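Local structure of CaaX farnesyltransferase alpha subunit Ram2 (Aspergillus fumigatus, 4L9P) at residues Leu206-Arg211 with Asp239-Glu244; Gly231-Val236 with Leu269-Arg274; Gln184-Leu189 with Asn201-Leu206. The protein is the alpha subunit of a protein farnesyltransferase, an enzyme that probably attaches an isoprenoid to CAAX-motif proteins. The protein carries 1 engineered substitution. All coordinates share one frame; numbering follows the deposited sequence.

Contacts 1 and 3 are buried, whereas contact 2 is only partly buried. Contact 3 pairs helix 180-192 with helix 197-208 inside one repeat and is closest of the three to the chain centre. Contact 1 uses the end of the same helix 197-208 and joins it to helix 238-254. The two share L206, and E244 of contact 1 meets R203 of contact 3. Both combine an arginine-glutamate salt bridge with apolar packing. Contact 2 sets a loop against the end of helix 259-272, so backbone carbonyls and a water carry much of it. It touches contact 1 through V236, A272 and R274, which meet V241 or D242.

Contact 1: residues Leu206-Arg211 with Asp239-Glu244; sequences LRFGPR and DLVDSE
R207 and E244 form the salt bridge of this contact. R207 lies in the last turn of helix 197-208, and E244 lies on helix 238-254. R207 NE donates to E244 OE2 at 2.9 Å, with an N-H...O angle of 160°. OE2 sits at the guanidinium edge, in its plane. The carboxylate is turned 82° from that plane, and NE approaches OE2 from above the carboxylate plane. R207 has CG anti to its carbonyl carbon. The chain then bends at chi2 (-70°), which puts CD 3.6 Å from E244 OE2.

L240 packs beside this pair. Its CD1 is 4.0 Å from R207 CD, and its CD2 is 4.0 Å from R207 O. The F208 ring reaches the same helix. F208 CE2 is 3.9 Å from E244 CG, where the glutamate chain and the ring pass in opposing senses. F208 CE1 lies 4.0 Å from V241 CG2. These groups approach the ring obliquely. E244 therefore meets the phenyl ring with its methylene and the arginine with its carboxylate. Y264 and V268 of helix 259-272 also pack on F208.

The buried carboxylate of E244 has partners on both oxygens. OE2 takes R207, while OE1 takes R203 NE and Y264 OH. Two arginines so close would be expected to favour the ionised glutamate. Charge and apolar packing thus join the end of helix 197-208 to the start of helix 238-254.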
loop_
_atom_site.group_PDB
_atom_site.type_symbol
_atom_site.label_atom_id
_atom_site.label_comp_id
_atom_site.label_asym_id
_atom_site.label_seq_id
_atom_site.Cartn_x
_atom_site.Cartn_y
_atom_site.Cartn_z
ATOM N N LEU A 206 -1.085 17.405 14.306
ATOM C CA LEU A 206 -1.015 18.795 14.819
ATOM C C LEU A 206 -0.925 18.762 16.320
ATOM O O LEU A 206 -0.211 19.593 16.905
ATOM C CB LEU A 206 -2.297 19.546 14.434
ATOM C CG LEU A 206 -2.484 19.797 12.937
ATOM C CD1 LEU A 206 -3.840 20.465 12.684
ATOM C CD2 LEU A 206 -1.337 20.638 12.328
ATOM N N ARG A 207 -1.669 17.876 16.973
ATOM C CA ARG A 207 -1.766 17.924 18.437
ATOM C C ARG A 207 -0.723 17.089 19.174
ATOM O O ARG A 207 -0.258 17.502 20.260
ATOM C CB ARG A 207 -3.162 17.513 18.888
ATOM C CG ARG A 207 -4.278 18.491 18.422
ATOM C CD ARG A 207 -4.154 19.781 19.172
ATOM N NE ARG A 207 -5.375 20.570 19.133
ATOM C CZ ARG A 207 -5.392 21.861 18.799
ATOM N NH1 ARG A 207 -4.261 22.445 18.351
ATOM N NH2 ARG A 207 -6.539 22.530 18.851
ATOM N N PHE A 208 -0.365 15.942 18.596
ATOM C CA PHE A 208 0.398 14.923 19.309
ATOM C C PHE A 208 1.576 14.468 18.526
ATOM O O PHE A 208 2.365 13.690 19.051
ATOM C CB PHE A 208 -0.524 13.746 19.724
ATOM C CG PHE A 208 -1.577 14.176 20.671
ATOM C CD1 PHE A 208 -1.217 14.509 21.959
ATOM C CD2 PHE A 208 -2.892 14.377 20.247
ATOM C CE1 PHE A 208 -2.156 14.975 22.850
ATOM C CE2 PHE A 208 -3.863 14.807 21.144
ATOM C CZ PHE A 208 -3.469 15.132 22.453
ATOM N N GLY A 209 1.743 14.935 17.291
ATOM C CA GLY A 209 2.892 14.467 16.519
ATOM C C GLY A 209 4.227 15.023 16.977
ATOM O O GLY A 209 4.291 16.134 17.500
ATOM N N PRO A 210 5.318 14.264 16.817
ATOM C CA PRO A 210 6.621 14.781 17.292
ATOM C C PRO A 210 7.075 16.004 16.503
ATOM O O PRO A 210 6.890 16.074 15.293
ATOM C CB PRO A 210 7.587 13.603 17.064
ATOM C CG PRO A 210 6.750 12.458 16.559
ATOM C CD PRO A 210 5.336 12.873 16.353
ATOM N N ARG A 211 7.725 16.932 17.172
ATOM C CA ARG A 211 8.103 18.173 16.536
ATOM C C ARG A 211 9.604 18.441 16.597
ATOM O O ARG A 211 10.049 19.467 16.087
ATOM C CB ARG A 211 7.371 19.347 17.229
ATOM C CG ARG A 211 5.836 19.257 17.266
ATOM C CD ARG A 211 5.275 20.509 17.959
ATOM N NE ARG A 211 3.816 20.430 18.148
ATOM C CZ ARG A 211 3.087 21.469 18.551
ATOM N NH1 ARG A 211 3.704 22.655 18.813
ATOM N NH2 ARG A 211 1.760 21.340 18.687
ATOM N N ASP A 239 -4.114 19.464 30.127
ATOM C CA ASP A 239 -5.315 20.214 29.753
ATOM C C ASP A 239 -5.618 20.071 28.279
ATOM O O ASP A 239 -6.784 20.014 27.883
ATOM C CB ASP A 239 -5.190 21.708 30.066
ATOM C CG ASP A 239 -5.081 21.985 31.529
ATOM O OD1 ASP A 239 -5.737 21.322 32.368
ATOM O OD2 ASP A 239 -4.313 22.899 31.837
ATOM N N LEU A 240 -4.563 20.016 27.466
ATOM C CA LEU A 240 -4.710 19.702 26.037
ATOM C C LEU A 240 -5.297 18.296 25.856
ATOM O O LEU A 240 -6.214 18.080 25.055
ATOM C CB LEU A 240 -3.350 19.739 25.361
ATOM C CG LEU A 240 -3.402 19.369 23.864
ATOM C CD1 LEU A 240 -4.360 20.335 23.138
ATOM C CD2 LEU A 240 -1.986 19.502 23.256
ATOM N N VAL A 241 -4.756 17.323 26.593
ATOM C CA VAL A 241 -5.315 15.993 26.499
ATOM C C VAL A 241 -6.812 16.021 26.860
ATOM O O VAL A 241 -7.651 15.456 26.098
ATOM C CB VAL A 241 -4.522 14.999 27.365
ATOM C CG1 VAL A 241 -5.257 13.661 27.468
ATOM C CG2 VAL A 241 -3.101 14.801 26.765
ATOM N N ASP A 242 -7.169 16.657 27.988
ATOM C CA ASP A 242 -8.591 16.712 28.332
ATOM C C ASP A 242 -9.451 17.362 27.239
ATOM O O ASP A 242 -10.537 16.877 26.923
ATOM C CB ASP A 242 -8.823 17.559 29.606
ATOM C CG ASP A 242 -8.249 16.938 30.858
ATOM O OD1 ASP A 242 -7.912 15.730 30.845
ATOM O OD2 ASP A 242 -8.166 17.698 31.882
ATOM N N SER A 243 -8.965 18.469 26.662
ATOM C CA SER A 243 -9.674 19.173 25.610
ATOM C C SER A 243 -9.871 18.274 24.373
ATOM O O SER A 243 -10.948 18.222 23.767
ATOM C CB SER A 243 -8.852 20.424 25.221
ATOM O OG SER A 243 -9.419 21.101 24.111
ATOM N N GLU A 244 -8.840 17.540 23.999
ATOM C CA GLU A 244 -8.947 16.684 22.809
ATOM C C GLU A 244 -9.864 15.495 23.034
ATOM O O GLU A 244 -10.563 15.058 22.125
ATOM C CB GLU A 244 -7.542 16.209 22.428
ATOM C CG GLU A 244 -6.740 17.348 21.801
ATOM C CD GLU A 244 -7.343 17.830 20.494
ATOM O OE1 GLU A 244 -7.629 16.970 19.627
ATOM O OE2 GLU A 244 -7.504 19.071 20.313
#

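Contact 2: residues Gly231-Val236 with Leu269-Arg274; sequences GRLPVV and LQAAGR
G231 O meets A271 CA at 3.3 Å in a CA-H...O contact. This brings the loop onto the last turn of helix 259-272.

R232 follows. Its CB points away from the helix, but bends at chi2 and chi3 bring NE back to Q270 O. R232 NE makes a weak hydrogen bond to Q270 O at 2.7 Å, with an N-H...O angle of 124°. Q270 CD lies over one face of the guanidinium, toward its rim, with the amide plane tilted 47°. The outer ends of both side chains have further partners. R232 NH1 pairs with E229, and Q270 NE2 donates to K230 O and S228 O.

L233 N donates to A271 O at 2.9 Å, nearly straight at 173° and on a lone pair of the carbonyl. A water donates to the same A271 O at 2.9 Å and to L233 O at 2.8 Å. L233 CG also rests 3.9 Å from A271 CB.

V236 CG1 makes an apolar contact with A272 CB at 4.0 Å. Its CG2 lies against the carbonyl oxygen A272 O, at 3.7 Å.

The helix ends in a Schellman motif, with G273 at positive phi. The loop adds a straight bond from L233 N to A271 O and a weak one from R232 NE to Q270 O, so it helps to satisfy carbonyls of the final turn. The positive charge of R232 beside this C-terminal end is probably favourable.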
loop_
_atom_site.group_PDB
_atom_site.type_symbol
_atom_site.label_atom_id
_atom_site.label_comp_id
_atom_site.label_asym_id
_atom_site.label_seq_id
_atom_site.Cartn_x
_atom_site.Cartn_y
_atom_site.Cartn_z
ATOM N N GLY A 231 4.241 5.932 20.816
ATOM C CA GLY A 231 3.269 6.994 20.915
ATOM C C GLY A 231 3.364 7.773 22.227
ATOM O O GLY A 231 2.909 8.914 22.270
ATOM N N ARG A 232 3.905 7.176 23.296
ATOM C CA ARG A 232 3.985 7.876 24.591
ATOM C C ARG A 232 4.745 9.185 24.521
ATOM O O ARG A 232 5.884 9.231 24.047
ATOM C CB ARG A 232 4.714 6.983 25.594
ATOM C CG ARG A 232 3.942 5.791 25.962
ATOM C CD ARG A 232 3.292 6.078 27.266
ATOM N NE ARG A 232 1.866 5.879 27.164
ATOM C CZ ARG A 232 1.269 4.697 27.232
ATOM N NH1 ARG A 232 1.974 3.569 27.408
ATOM N NH2 ARG A 232 -0.046 4.658 27.137
ATOM N N LEU A 233 4.099 10.260 24.976
ATOM C CA LEU A 233 4.725 11.586 24.995
ATOM C C LEU A 233 5.731 11.652 26.138
ATOM O O LEU A 233 5.457 11.136 27.219
ATOM C CB LEU A 233 3.679 12.676 25.294
ATOM C CG LEU A 233 2.566 12.833 24.253
ATOM C CD1 LEU A 233 1.338 13.603 24.759
ATOM C CD2 LEU A 233 3.090 13.563 23.035
ATOM N N PRO A 234 6.876 12.311 25.915
ATOM C CA PRO A 234 7.853 12.542 26.978
ATOM C C PRO A 234 7.276 13.458 28.063
ATOM O O PRO A 234 7.612 13.321 29.247
ATOM C CB PRO A 234 8.991 13.305 26.271
ATOM C CG PRO A 234 8.714 13.306 24.850
ATOM C CD PRO A 234 7.344 12.775 24.596
ATOM N N VAL A 235 6.449 14.413 27.659
ATOM C CA VAL A 235 5.889 15.386 28.602
ATOM C C VAL A 235 4.462 15.570 28.135
ATOM O O VAL A 235 4.232 15.769 26.951
ATOM C CB VAL A 235 6.563 16.762 28.552
ATOM C CG1 VAL A 235 5.891 17.697 29.548
ATOM C CG2 VAL A 235 8.037 16.664 28.924
ATOM N N VAL A 236 3.512 15.453 29.053
ATOM C CA VAL A 236 2.089 15.482 28.696
ATOM C C VAL A 236 1.494 16.820 29.133
ATOM O O VAL A 236 1.624 17.207 30.289
ATOM C CB VAL A 236 1.304 14.360 29.392
ATOM C CG1 VAL A 236 -0.174 14.376 28.974
ATOM C CG2 VAL A 236 1.905 12.994 29.069
ATOM N N LEU A 269 -5.180 8.736 24.355
ATOM C CA LEU A 269 -4.941 8.098 25.680
ATOM C C LEU A 269 -3.572 7.424 25.705
ATOM O O LEU A 269 -2.851 7.520 26.690
ATOM C CB LEU A 269 -6.071 7.137 26.057
ATOM C CG LEU A 269 -7.414 7.853 26.277
ATOM C CD1 LEU A 269 -8.584 6.842 26.289
ATOM C CD2 LEU A 269 -7.409 8.603 27.600
ATOM N N GLN A 270 -3.206 6.732 24.622
ATOM C CA GLN A 270 -1.845 6.148 24.568
ATOM C C GLN A 270 -0.762 7.218 24.676
ATOM O O GLN A 270 0.230 7.052 25.410
ATOM C CB GLN A 270 -1.668 5.377 23.256
ATOM C CG GLN A 270 -0.221 4.898 22.951
ATOM C CD GLN A 270 0.215 3.696 23.802
ATOM O OE1 GLN A 270 -0.505 3.238 24.718
ATOM N NE2 GLN A 270 1.415 3.194 23.511
ATOM N N ALA A 271 -0.926 8.306 23.931
ATOM C CA ALA A 271 0.081 9.380 23.993
ATOM C C ALA A 271 0.219 9.917 25.409
ATOM O O ALA A 271 1.364 10.189 25.906
ATOM C CB ALA A 271 -0.325 10.519 23.021
ATOM N N ALA A 272 -0.922 10.084 26.072
ATOM C CA ALA A 272 -0.945 10.687 27.410
ATOM C C ALA A 272 -0.578 9.703 28.548
ATOM O O ALA A 272 -0.405 10.123 29.710
ATOM C CB ALA A 272 -2.323 11.281 27.673
ATOM N N GLY A 273 -0.503 8.391 28.250
ATOM C CA GLY A 273 -0.232 7.451 29.336
ATOM C C GLY A 273 -1.434 7.234 30.229
ATOM O O GLY A 273 -1.305 6.898 31.423
ATOM N N ARG A 274 -2.607 7.421 29.649
ATOM C CA ARG A 274 -3.839 7.259 30.387
ATOM C C ARG A 274 -4.567 5.982 29.959
ATOM O O ARG A 274 -4.488 5.545 28.800
ATOM C CB ARG A 274 -4.749 8.442 30.161
ATOM C CG ARG A 274 -4.251 9.733 30.737
ATOM C CD ARG A 274 -5.349 10.772 30.524
ATOM N NE ARG A 274 -4.915 12.122 30.809
ATOM C CZ ARG A 274 -5.730 13.173 30.787
ATOM N NH1 ARG A 274 -7.033 13.028 30.552
ATOM N NH2 ARG A 274 -5.240 14.369 31.013
HETATM O O HOH W 1 3.167 9.769 28.172
#

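Contact 3: residues Gln184-Leu189 with Asn201-Leu206; sequences QDVEAL and NHRYML
E187 and R203 supply the charged part of this contact. R203 NH1 donates to E187 OE2 at 2.9 Å, with an N-H...O angle of 164°. It uses the anti lone pair of OE2, on the side away from the other oxygen. R203 NH2 adds a weak bond to the same OE2 at 3.4 Å. Carboxylate and guanidinium are nearly coplanar, 8° apart. R203 has CG anti to the backbone N and stays extended as far as NE. Its NE pairs with E244.

The apolar part centres on V186. Its CG2 meets the edge of the H202 ring in plane, 3.7 Å from CD2. The same methyl lies 4.2 Å from L206 CD1. V186 CG1 packs 4.0 Å from R203 CB, the two side chains crossing at about a right angle. H202 NE2 is held by E182, earlier on the valine's own helix.

The two helices run antiparallel, with segment axes 10.0 Å apart at an angle of 155°. They form a helical hairpin within one prenyltransferase alpha subunit repeat. Helix 161-174 packs on this pair through W164 against H202, helix 259-272 sets Y264 against R203, and helix 197-208 also reaches a neighbouring chain, the beta subunit Ram1.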
loop_
_atom_site.group_PDB
_atom_site.type_symbol
_atom_site.label_atom_id
_atom_site.label_comp_id
_atom_site.label_asym_id
_atom_site.label_seq_id
_atom_site.Cartn_x
_atom_site.Cartn_y
_atom_site.Cartn_z
ATOM N N GLN A 184 -8.216 24.920 12.053
ATOM C CA GLN A 184 -9.490 25.373 11.513
ATOM C C GLN A 184 -9.844 24.608 10.249
ATOM O O GLN A 184 -11.040 24.250 10.052
ATOM C CB GLN A 184 -9.395 26.869 11.176
ATOM C CG GLN A 184 -10.602 27.421 10.424
ATOM C CD GLN A 184 -10.398 28.898 10.110
ATOM O OE1 GLN A 184 -9.893 29.670 10.966
ATOM N NE2 GLN A 184 -10.695 29.278 8.866
ATOM N N ASP A 185 -8.861 24.318 9.386
ATOM C CA ASP A 185 -9.191 23.587 8.145
ATOM C C ASP A 185 -9.568 22.130 8.464
ATOM O O ASP A 185 -10.511 21.614 7.862
ATOM C CB ASP A 185 -8.006 23.666 7.164
ATOM C CG ASP A 185 -7.843 25.047 6.556
ATOM O OD1 ASP A 185 -8.669 25.977 6.837
ATOM O OD2 ASP A 185 -6.877 25.209 5.795
ATOM N N VAL A 186 -8.883 21.516 9.436
ATOM C CA VAL A 186 -9.316 20.175 9.862
ATOM C C VAL A 186 -10.744 20.231 10.402
ATOM O O VAL A 186 -11.567 19.384 10.030
ATOM C CB VAL A 186 -8.340 19.681 10.969
ATOM C CG1 VAL A 186 -8.997 18.610 11.878
ATOM C CG2 VAL A 186 -7.063 19.180 10.375
ATOM N N GLU A 187 -11.071 21.240 11.220
ATOM C CA GLU A 187 -12.417 21.330 11.779
ATOM C C GLU A 187 -13.475 21.611 10.713
ATOM O O GLU A 187 -14.604 21.115 10.810
ATOM C CB GLU A 187 -12.454 22.329 12.978
ATOM C CG GLU A 187 -11.654 21.634 14.132
ATOM C CD GLU A 187 -11.616 22.357 15.407
ATOM O OE1 GLU A 187 -12.012 23.551 15.408
ATOM O OE2 GLU A 187 -11.140 21.745 16.388
ATOM N N ALA A 188 -13.142 22.397 9.689
ATOM C CA ALA A 188 -14.106 22.611 8.618
ATOM C C ALA A 188 -14.367 21.307 7.879
ATOM O O ALA A 188 -15.507 21.019 7.484
ATOM C CB ALA A 188 -13.594 23.666 7.651
ATOM N N LEU A 189 -13.309 20.513 7.627
ATOM C CA LEU A 189 -13.471 19.231 6.917
ATOM C C LEU A 189 -14.265 18.286 7.812
ATOM O O LEU A 189 -15.102 17.517 7.259
ATOM C CB LEU A 189 -12.101 18.681 6.555
ATOM C CG LEU A 189 -11.496 19.511 5.378
ATOM C CD1 LEU A 189 -9.977 19.352 5.362
ATOM C CD2 LEU A 189 -12.128 19.088 4.039
ATOM N N ASN A 201 -6.459 12.084 11.049
ATOM C CA ASN A 201 -5.046 11.761 11.081
ATOM C C ASN A 201 -4.182 13.020 11.147
ATOM O O ASN A 201 -3.177 13.061 11.863
ATOM C CB ASN A 201 -4.715 10.846 9.868
ATOM C CG ASN A 201 -3.242 10.497 9.837
ATOM O OD1 ASN A 201 -2.795 9.654 10.629
ATOM N ND2 ASN A 201 -2.444 11.228 9.039
ATOM N N HIS A 202 -4.575 14.025 10.352
ATOM C CA HIS A 202 -3.808 15.298 10.374
ATOM C C HIS A 202 -3.999 15.949 11.726
ATOM O O HIS A 202 -3.038 16.542 12.272
ATOM C CB HIS A 202 -4.328 16.191 9.257
ATOM C CG HIS A 202 -3.429 17.374 8.986
ATOM N ND1 HIS A 202 -2.224 17.221 8.332
ATOM C CD2 HIS A 202 -3.572 18.705 9.236
ATOM C CE1 HIS A 202 -1.652 18.401 8.211
ATOM N NE2 HIS A 202 -2.439 19.308 8.773
ATOM N N ARG A 203 -5.177 15.833 12.341
ATOM C CA ARG A 203 -5.400 16.418 13.695
ATOM C C ARG A 203 -4.414 15.796 14.689
ATOM O O ARG A 203 -3.849 16.504 15.532
ATOM C CB ARG A 203 -6.834 16.151 14.182
ATOM C CG ARG A 203 -7.138 16.992 15.457
ATOM C CD ARG A 203 -8.586 16.660 15.985
ATOM N NE ARG A 203 -8.796 17.547 17.114
ATOM C CZ ARG A 203 -9.401 18.727 17.065
ATOM N NH1 ARG A 203 -10.018 19.154 15.941
ATOM N NH2 ARG A 203 -9.384 19.490 18.161
ATOM N N TYR A 204 -4.237 14.478 14.597
ATOM C CA TYR A 204 -3.303 13.834 15.519
ATOM C C TYR A 204 -1.870 14.414 15.325
ATOM O O TYR A 204 -1.157 14.717 16.296
ATOM C CB TYR A 204 -3.286 12.304 15.307
ATOM C CG TYR A 204 -2.351 11.660 16.321
ATOM C CD1 TYR A 204 -0.964 11.515 16.070
ATOM C CD2 TYR A 204 -2.857 11.151 17.537
ATOM C CE1 TYR A 204 -0.105 10.938 17.016
ATOM C CE2 TYR A 204 -2.013 10.550 18.478
ATOM C CZ TYR A 204 -0.629 10.483 18.220
ATOM O OH TYR A 204 0.224 9.923 19.162
ATOM N N MET A 205 -1.446 14.596 14.093
ATOM C CA MET A 205 -0.139 15.189 13.875
ATOM C C MET A 205 -0.048 16.586 14.508
ATOM O O MET A 205 0.949 16.925 15.198
ATOM C CB MET A 205 0.097 15.318 12.407
ATOM C CG MET A 205 1.503 15.820 12.099
ATOM S SD MET A 205 1.467 17.369 11.246
ATOM C CE MET A 205 -0.118 17.657 10.745
ATOM N N LEU A 206 -1.085 17.405 14.306
ATOM C CA LEU A 206 -1.015 18.795 14.819
ATOM C C LEU A 206 -0.925 18.762 16.320
ATOM O O LEU A 206 -0.211 19.593 16.905
ATOM C CB LEU A 206 -2.297 19.546 14.434
ATOM C CG LEU A 206 -2.484 19.797 12.937
ATOM C CD1 LEU A 206 -3.840 20.465 12.684
ATOM C CD2 LEU A 206 -1.337 20.638 12.328
#